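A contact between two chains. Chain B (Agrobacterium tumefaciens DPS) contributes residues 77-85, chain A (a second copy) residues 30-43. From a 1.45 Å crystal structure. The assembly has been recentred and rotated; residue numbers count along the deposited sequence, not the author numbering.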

ATOM      1  N   GLY B  77       4.178 -20.252 -31.405  1.00 17.08           N
ATOM      2  CA  GLY B  77       4.115 -19.891 -32.834  1.00 16.75           C
ATOM      3  C   GLY B  77       2.709 -19.899 -33.407  1.00 17.66           C
ATOM      4  O   GLY B  77       2.622 -19.678 -34.642  1.00 18.35           O
ATOM      5  N   GLY B  78       1.690 -20.139 -32.628  1.00 16.45           N
ATOM      6  CA  GLY B  78       0.324 -20.151 -33.106  1.00 15.81           C
ATOM      7  C   GLY B  78      -0.416 -18.790 -33.030  1.00 15.08           C
ATOM      8  O   GLY B  78       0.211 -17.808 -32.684  1.00 16.50           O
ATOM      9  N   THR B  79      -1.689 -18.914 -33.260  1.00 15.69           N
ATOM     10  CA  THR B  79      -2.572 -17.726 -33.252  1.00 14.87           C
ATOM     11  C   THR B  79      -3.580 -18.010 -32.172  1.00 14.42           C
ATOM     12  O   THR B  79      -4.277 -19.014 -32.198  1.00 14.68           O
ATOM     13  CB  THR B  79      -3.308 -17.545 -34.606  1.00 14.40           C
ATOM     14  OG1 THR B  79      -2.300 -17.314 -35.601  1.00 17.01           O
ATOM     15  CG2 THR B  79      -4.297 -16.383 -34.528  1.00 15.59           C
ATOM     16  N   ALA B  80      -3.643 -17.096 -31.138  1.00 14.16           N
ATOM     17  CA  ALA B  80      -4.676 -17.350 -30.115  1.00 12.64           C
ATOM     18  C   ALA B  80      -6.085 -17.014 -30.634  1.00 14.39           C
ATOM     19  O   ALA B  80      -6.145 -16.009 -31.361  1.00 14.51           O
ATOM     20  CB  ALA B  80      -4.407 -16.459 -28.902  1.00 14.30           C
ATOM     21  N   LEU B  81      -7.061 -17.862 -30.368  1.00 14.30           N
ATOM     22  CA  LEU B  81      -8.400 -17.656 -30.982  1.00 14.36           C
ATOM     23  C   LEU B  81      -9.393 -17.457 -29.866  1.00 13.59           C
ATOM     24  O   LEU B  81      -9.940 -18.390 -29.274  1.00 14.83           O
ATOM     25  CB  LEU B  81      -8.739 -18.879 -31.850  1.00 14.52           C
ATOM     26  CG  LEU B  81      -7.817 -19.035 -33.071  1.00 15.26           C
ATOM     27  CD1 LEU B  81      -8.061 -20.393 -33.787  1.00 16.50           C
ATOM     28  CD2 LEU B  81      -7.974 -17.890 -34.024  1.00 17.11           C
ATOM     29  N   GLY B  82      -9.619 -16.149 -29.551  1.00 14.38           N
ATOM     30  CA  GLY B  82     -10.501 -15.798 -28.434  1.00 15.29           C
ATOM     31  C   GLY B  82     -11.570 -14.780 -28.820  1.00 14.98           C
ATOM     32  O   GLY B  82     -12.245 -14.174 -27.957  1.00 15.28           O
ATOM     33  N   SER B  83     -11.787 -14.552 -30.106  1.00 14.04           N
ATOM     34  CA  SER B  83     -12.855 -13.622 -30.503  1.00 13.64           C
ATOM     35  C   SER B  83     -14.208 -14.237 -30.266  1.00 13.76           C
ATOM     36  O   SER B  83     -14.356 -15.435 -30.105  1.00 14.86           O
ATOM     37  CB  SER B  83     -12.655 -13.318 -32.000  1.00 14.76           C
ATOM     38  OG  SER B  83     -12.927 -14.488 -32.742  1.00 16.25           O
ATOM     39  N   LEU B  84     -15.248 -13.334 -30.325  1.00 14.21           N
ATOM     40  CA  LEU B  84     -16.608 -13.905 -30.207  1.00 14.47           C
ATOM     41  C   LEU B  84     -16.914 -15.057 -31.171  1.00 14.83           C
ATOM     42  O   LEU B  84     -17.501 -16.018 -30.660  1.00 15.60           O
ATOM     43  CB  LEU B  84     -17.542 -12.717 -30.554  1.00 15.64           C
ATOM     44  CG  LEU B  84     -19.046 -13.004 -30.498  1.00 16.13           C
ATOM     45  CD1 LEU B  84     -19.391 -13.381 -29.060  1.00 17.60           C
ATOM     46  CD2 LEU B  84     -19.799 -11.772 -30.988  1.00 15.95           C
ATOM     47  N   GLN B  85     -16.451 -14.917 -32.420  1.00 15.10           N
ATOM     48  CA  GLN B  85     -16.786 -16.035 -33.324  1.00 15.52           C
ATOM     49  C   GLN B  85     -16.023 -17.314 -33.028  1.00 16.89           C
ATOM     50  O   GLN B  85     -16.564 -18.406 -33.193  1.00 16.93           O
ATOM     51  CB  GLN B  85     -16.471 -15.520 -34.775  1.00 16.13           C
ATOM     52  CG  GLN B  85     -17.471 -14.453 -35.199  1.00 17.06           C
ATOM     53  CD  GLN B  85     -17.350 -13.062 -34.615  1.00 18.36           C
ATOM     54  OE1 GLN B  85     -18.333 -12.261 -34.563  1.00 19.83           O
ATOM     55  NE2 GLN B  85     -16.122 -12.709 -34.237  1.00 13.82           N
TER
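Chain A, residues 30-43: IDLALVTKQAHWNL

Chain A meets chain B as a helix against an extended loop. Ile A30 to Trp A41 have phi/psi near -60/-40, and the backbone N atoms of Leu A34 to Trp A41 bond the carbonyl O four residues back (weakly at Lys A37), whereas Thr B79 to Leu B81 have psi between 94° and 136° and only Leu B84 and Gln B85 begin a helix. The nearest CA pairs fix the direction: Thr B79 CA lies 6.4 Å from Asn A42 CA, Gly B82 CA lies 5.6 Å from Gln A38 CA, and Leu B84 CA lies 6.4 Å from Asp A31 CA. The numbering rises on one chain as it falls on the other, so the stretches run antiparallel.

Asn A42, at chi1 -65° (m) and chi2 -62°, brings its amide alongside the backbone of Ala B80 and bonds it twice: Ala B80 N donates to Asn A42 OD1 and Asn A42 ND2 donates to Ala B80 O, both at 3.0 Å. The same ND2 also donates to Gln A38 O at 3.0 Å, which ties the side chain back to its own helix.

Ala B80 points its CB toward the helix, 3.8 Å from Trp A41 CE3. That indole, with chi1 -66° (m), presents its edge to Gly B82, whose CA lies 4.0 Å from Trp A41 CZ3; an ideal CB on Gly B82 would fall 2.6 Å from that CZ3, a clash. Gln A38, chi1 t and chi2 p, folds its side chain in among Ala B80, Gly B82 and Ser B83.

Farther along, Leu B84 (t, p) and Leu A34 (m, t) point toward each other's stretch, with Leu B84 CB 4.2 Å from Leu A34 CD1. Asp A31 points sideways, but its chi1 of -176° (t) brings the carboxylate nearer: water 1 donates to Asp A31 OD1 at 2.9 Å and accepts from Leu B84 N at 2.8 Å. Water 2 donates to both Leu A34 O (2.9 Å) and Gly B82 O (2.8 Å), linking two backbone carbonyls.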

ATOM      1  N   ILE A  30     -19.157  -5.906 -24.655  1.00 13.00           N
ATOM      2  CA  ILE A  30     -18.534  -7.210 -24.409  1.00 13.74           C
ATOM      3  C   ILE A  30     -17.759  -7.683 -25.630  1.00 14.43           C
ATOM      4  O   ILE A  30     -16.627  -8.215 -25.535  1.00 14.97           O
ATOM      5  CB  ILE A  30     -19.567  -8.256 -23.994  1.00 13.53           C
ATOM      6  CG1 ILE A  30     -20.179  -7.879 -22.624  1.00 14.99           C
ATOM      7  CG2 ILE A  30     -19.003  -9.676 -23.947  1.00 14.81           C
ATOM      8  CD1 ILE A  30     -21.451  -8.642 -22.229  1.00 15.45           C
ATOM      9  N   ASP A  31     -18.358  -7.572 -26.841  1.00 13.77           N
ATOM     10  CA  ASP A  31     -17.611  -8.000 -28.057  1.00 13.03           C
ATOM     11  C   ASP A  31     -16.329  -7.209 -28.146  1.00 14.51           C
ATOM     12  O   ASP A  31     -15.254  -7.769 -28.420  1.00 14.77           O
ATOM     13  CB  ASP A  31     -18.586  -7.793 -29.234  1.00 14.40           C
ATOM     14  CG  ASP A  31     -18.035  -8.255 -30.568  1.00 18.95           C
ATOM     15  OD1 ASP A  31     -16.884  -8.690 -30.717  1.00 20.95           O
ATOM     16  OD2 ASP A  31     -18.766  -8.217 -31.574  1.00 17.81           O
ATOM     17  N   LEU A  32     -16.376  -5.878 -27.919  1.00 13.76           N
ATOM     18  CA  LEU A  32     -15.149  -5.095 -27.995  1.00 14.02           C
ATOM     19  C   LEU A  32     -14.121  -5.541 -26.956  1.00 13.89           C
ATOM     20  O   LEU A  32     -12.934  -5.499 -27.267  1.00 13.50           O
ATOM     21  CB  LEU A  32     -15.494  -3.584 -27.814  1.00 15.66           C
ATOM     22  CG  LEU A  32     -14.340  -2.650 -28.227  1.00 15.28           C
ATOM     23  CD1 LEU A  32     -14.190  -2.747 -29.759  1.00 16.17           C
ATOM     24  CD2 LEU A  32     -14.679  -1.218 -27.862  1.00 14.57           C
ATOM     25  N   ALA A  33     -14.603  -5.965 -25.775  1.00 12.76           N
ATOM     26  CA  ALA A  33     -13.633  -6.462 -24.778  1.00 13.48           C
ATOM     27  C   ALA A  33     -12.955  -7.709 -25.329  1.00 14.09           C
ATOM     28  O   ALA A  33     -11.730  -7.873 -25.147  1.00 13.65           O
ATOM     29  CB  ALA A  33     -14.380  -6.776 -23.481  1.00 13.68           C
ATOM     30  N   LEU A  34     -13.691  -8.626 -25.990  1.00 13.08           N
ATOM     31  CA  LEU A  34     -13.057  -9.834 -26.549  1.00 13.07           C
ATOM     32  C   LEU A  34     -12.131  -9.456 -27.689  1.00 12.19           C
ATOM     33  O   LEU A  34     -11.027 -10.045 -27.783  1.00 13.21           O
ATOM     34  CB  LEU A  34     -14.148 -10.789 -27.094  1.00 14.98           C
ATOM     35  CG  LEU A  34     -15.103 -11.310 -26.011  1.00 15.19           C
ATOM     36  CD1 LEU A  34     -16.165 -12.219 -26.665  1.00 18.02           C
ATOM     37  CD2 LEU A  34     -14.379 -12.069 -24.905  1.00 17.87           C
ATOM     38  N   VAL A  35     -12.522  -8.496 -28.521  1.00 13.96           N
ATOM     39  CA  VAL A  35     -11.680  -8.035 -29.611  1.00 15.31           C
ATOM     40  C   VAL A  35     -10.350  -7.511 -29.111  1.00 13.81           C
ATOM     41  O   VAL A  35      -9.280  -7.703 -29.705  1.00 15.12           O
ATOM     42  CB  VAL A  35     -12.473  -6.893 -30.338  1.00 15.92           C
ATOM     43  CG1 VAL A  35     -11.566  -5.987 -31.064  1.00 18.82           C
ATOM     44  CG2 VAL A  35     -13.499  -7.551 -31.292  1.00 16.92           C
ATOM     45  N   THR A  36     -10.400  -6.738 -28.005  1.00 14.25           N
ATOM     46  CA  THR A  36      -9.213  -6.105 -27.465  1.00 12.85           C
ATOM     47  C   THR A  36      -8.150  -7.132 -27.077  1.00 14.77           C
ATOM     48  O   THR A  36      -6.974  -6.914 -27.412  1.00 14.32           O
ATOM     49  CB  THR A  36      -9.648  -5.241 -26.267  1.00 13.46           C
ATOM     50  OG1 THR A  36     -10.558  -4.208 -26.766  1.00 15.04           O
ATOM     51  CG2 THR A  36      -8.504  -4.515 -25.617  1.00 14.43           C
ATOM     52  N   LYS A  37      -8.587  -8.204 -26.412  1.00 13.66           N
ATOM     53  CA  LYS A  37      -7.638  -9.251 -26.046  1.00 14.48           C
ATOM     54  C   LYS A  37      -7.202 -10.053 -27.285  1.00 14.79           C
ATOM     55  O   LYS A  37      -6.029 -10.395 -27.406  1.00 14.01           O
ATOM     56  CB  LYS A  37      -8.229 -10.177 -24.989  1.00 14.92           C
ATOM     57  CG  LYS A  37      -8.174  -9.600 -23.564  1.00 16.84           C
ATOM     58  CD  LYS A  37      -6.724  -9.734 -23.019  1.00 19.72           C
ATOM     59  CE  LYS A  37      -6.711  -9.247 -21.555  1.00 20.51           C
ATOM     60  NZ  LYS A  37      -5.305  -9.527 -21.054  1.00 22.64           N
ATOM     61  N   GLN A  38      -8.114 -10.289 -28.252  1.00 14.01           N
ATOM     62  CA  GLN A  38      -7.752 -11.008 -29.486  1.00 13.32           C
ATOM     63  C   GLN A  38      -6.596 -10.294 -30.155  1.00 14.81           C
ATOM     64  O   GLN A  38      -5.598 -10.908 -30.604  1.00 16.19           O
ATOM     65  CB  GLN A  38      -9.020 -11.077 -30.366  1.00 13.98           C
ATOM     66  CG  GLN A  38      -8.663 -11.680 -31.763  1.00 14.59           C
ATOM     67  CD  GLN A  38      -8.329 -13.134 -31.657  1.00 15.62           C
ATOM     68  OE1 GLN A  38      -7.609 -13.651 -32.576  1.00 16.31           O
ATOM     69  NE2 GLN A  38      -8.720 -13.860 -30.693  1.00 14.65           N
ATOM     70  N   ALA A  39      -6.655  -8.957 -30.269  1.00 14.64           N
ATOM     71  CA  ALA A  39      -5.581  -8.195 -30.905  1.00 14.42           C
ATOM     72  C   ALA A  39      -4.355  -8.207 -30.042  1.00 15.76           C
ATOM     73  O   ALA A  39      -3.236  -8.499 -30.518  1.00 15.35           O
ATOM     74  CB  ALA A  39      -6.073  -6.750 -31.077  1.00 13.44           C
ATOM     75  N   HIS A  40      -4.493  -8.000 -28.737  1.00 15.43           N
ATOM     76  CA  HIS A  40      -3.373  -7.970 -27.816  1.00 15.49           C
ATOM     77  C   HIS A  40      -2.507  -9.215 -27.881  1.00 14.49           C
ATOM     78  O   HIS A  40      -1.234  -9.100 -27.874  1.00 15.63           O
ATOM     79  CB  HIS A  40      -3.964  -7.759 -26.431  1.00 14.98           C
ATOM     80  CG  HIS A  40      -3.255  -8.277 -25.235  1.00 14.39           C
ATOM     81  ND1 HIS A  40      -2.439  -7.465 -24.431  1.00 14.39           N
ATOM     82  CD2 HIS A  40      -3.275  -9.497 -24.631  1.00 16.36           C
ATOM     83  CE1 HIS A  40      -2.035  -8.155 -23.365  1.00 15.24           C
ATOM     84  NE2 HIS A  40      -2.511  -9.392 -23.514  1.00 16.85           N
ATOM     85  N   TRP A  41      -3.103 -10.407 -27.974  1.00 13.85           N
ATOM     86  CA  TRP A  41      -2.261 -11.616 -27.992  1.00 14.40           C
ATOM     87  C   TRP A  41      -1.469 -11.769 -29.278  1.00 15.02           C
ATOM     88  O   TRP A  41      -0.375 -12.341 -29.283  1.00 14.30           O
ATOM     89  CB  TRP A  41      -3.144 -12.875 -27.869  1.00 13.69           C
ATOM     90  CG  TRP A  41      -3.844 -13.010 -26.563  1.00 12.69           C
ATOM     91  CD1 TRP A  41      -3.290 -12.825 -25.327  1.00 14.52           C
ATOM     92  CD2 TRP A  41      -5.209 -13.330 -26.322  1.00 13.61           C
ATOM     93  NE1 TRP A  41      -4.236 -13.017 -24.340  1.00 14.94           N
ATOM     94  CE2 TRP A  41      -5.433 -13.317 -24.930  1.00 15.17           C
ATOM     95  CE3 TRP A  41      -6.260 -13.634 -27.196  1.00 13.45           C
ATOM     96  CZ2 TRP A  41      -6.692 -13.632 -24.381  1.00 15.25           C
ATOM     97  CZ3 TRP A  41      -7.509 -13.929 -26.624  1.00 16.86           C
ATOM     98  CH2 TRP A  41      -7.683 -13.900 -25.226  1.00 15.18           C
ATOM     99  N   ASN A  42      -2.052 -11.310 -30.391  1.00 15.00           N
ATOM    100  CA  ASN A  42      -1.546 -11.630 -31.726  1.00 14.78           C
ATOM    101  C   ASN A  42      -0.810 -10.533 -32.433  1.00 16.95           C
ATOM    102  O   ASN A  42      -0.458 -10.628 -33.641  1.00 18.02           O
ATOM    103  CB  ASN A  42      -2.724 -12.122 -32.609  1.00 13.70           C
ATOM    104  CG  ASN A  42      -3.301 -13.434 -32.099  1.00 14.10           C
ATOM    105  OD1 ASN A  42      -2.558 -14.449 -32.064  1.00 14.99           O
ATOM    106  ND2 ASN A  42      -4.557 -13.497 -31.644  1.00 14.13           N
ATOM    107  N   LEU A  43      -0.474  -9.447 -31.754  1.00 14.67           N
ATOM    108  CA  LEU A  43       0.290  -8.339 -32.295  1.00 16.19           C
ATOM    109  C   LEU A  43       1.700  -8.754 -32.597  1.00 16.35           C
ATOM    110  O   LEU A  43       2.343  -9.418 -31.767  1.00 16.41           O
ATOM    111  CB  LEU A  43       0.529  -7.224 -31.193  1.00 18.43           C
ATOM    112  CG  LEU A  43      -0.726  -6.610 -30.626  1.00 19.14           C
ATOM    113  CD1 LEU A  43      -0.348  -5.571 -29.535  1.00 18.79           C
ATOM    114  CD2 LEU A  43      -1.610  -5.913 -31.657  1.00 21.04           C
TER
HETATM  115  O   HOH W   1     -14.763 -10.583 -30.495  1.00 15.26           O
HETATM  116  O   HOH W   2     -10.828 -12.500 -26.236  1.00 14.74           O
HETATM  117  O   HOH W   3      -0.006 -14.924 -33.195  1.00 17.80           O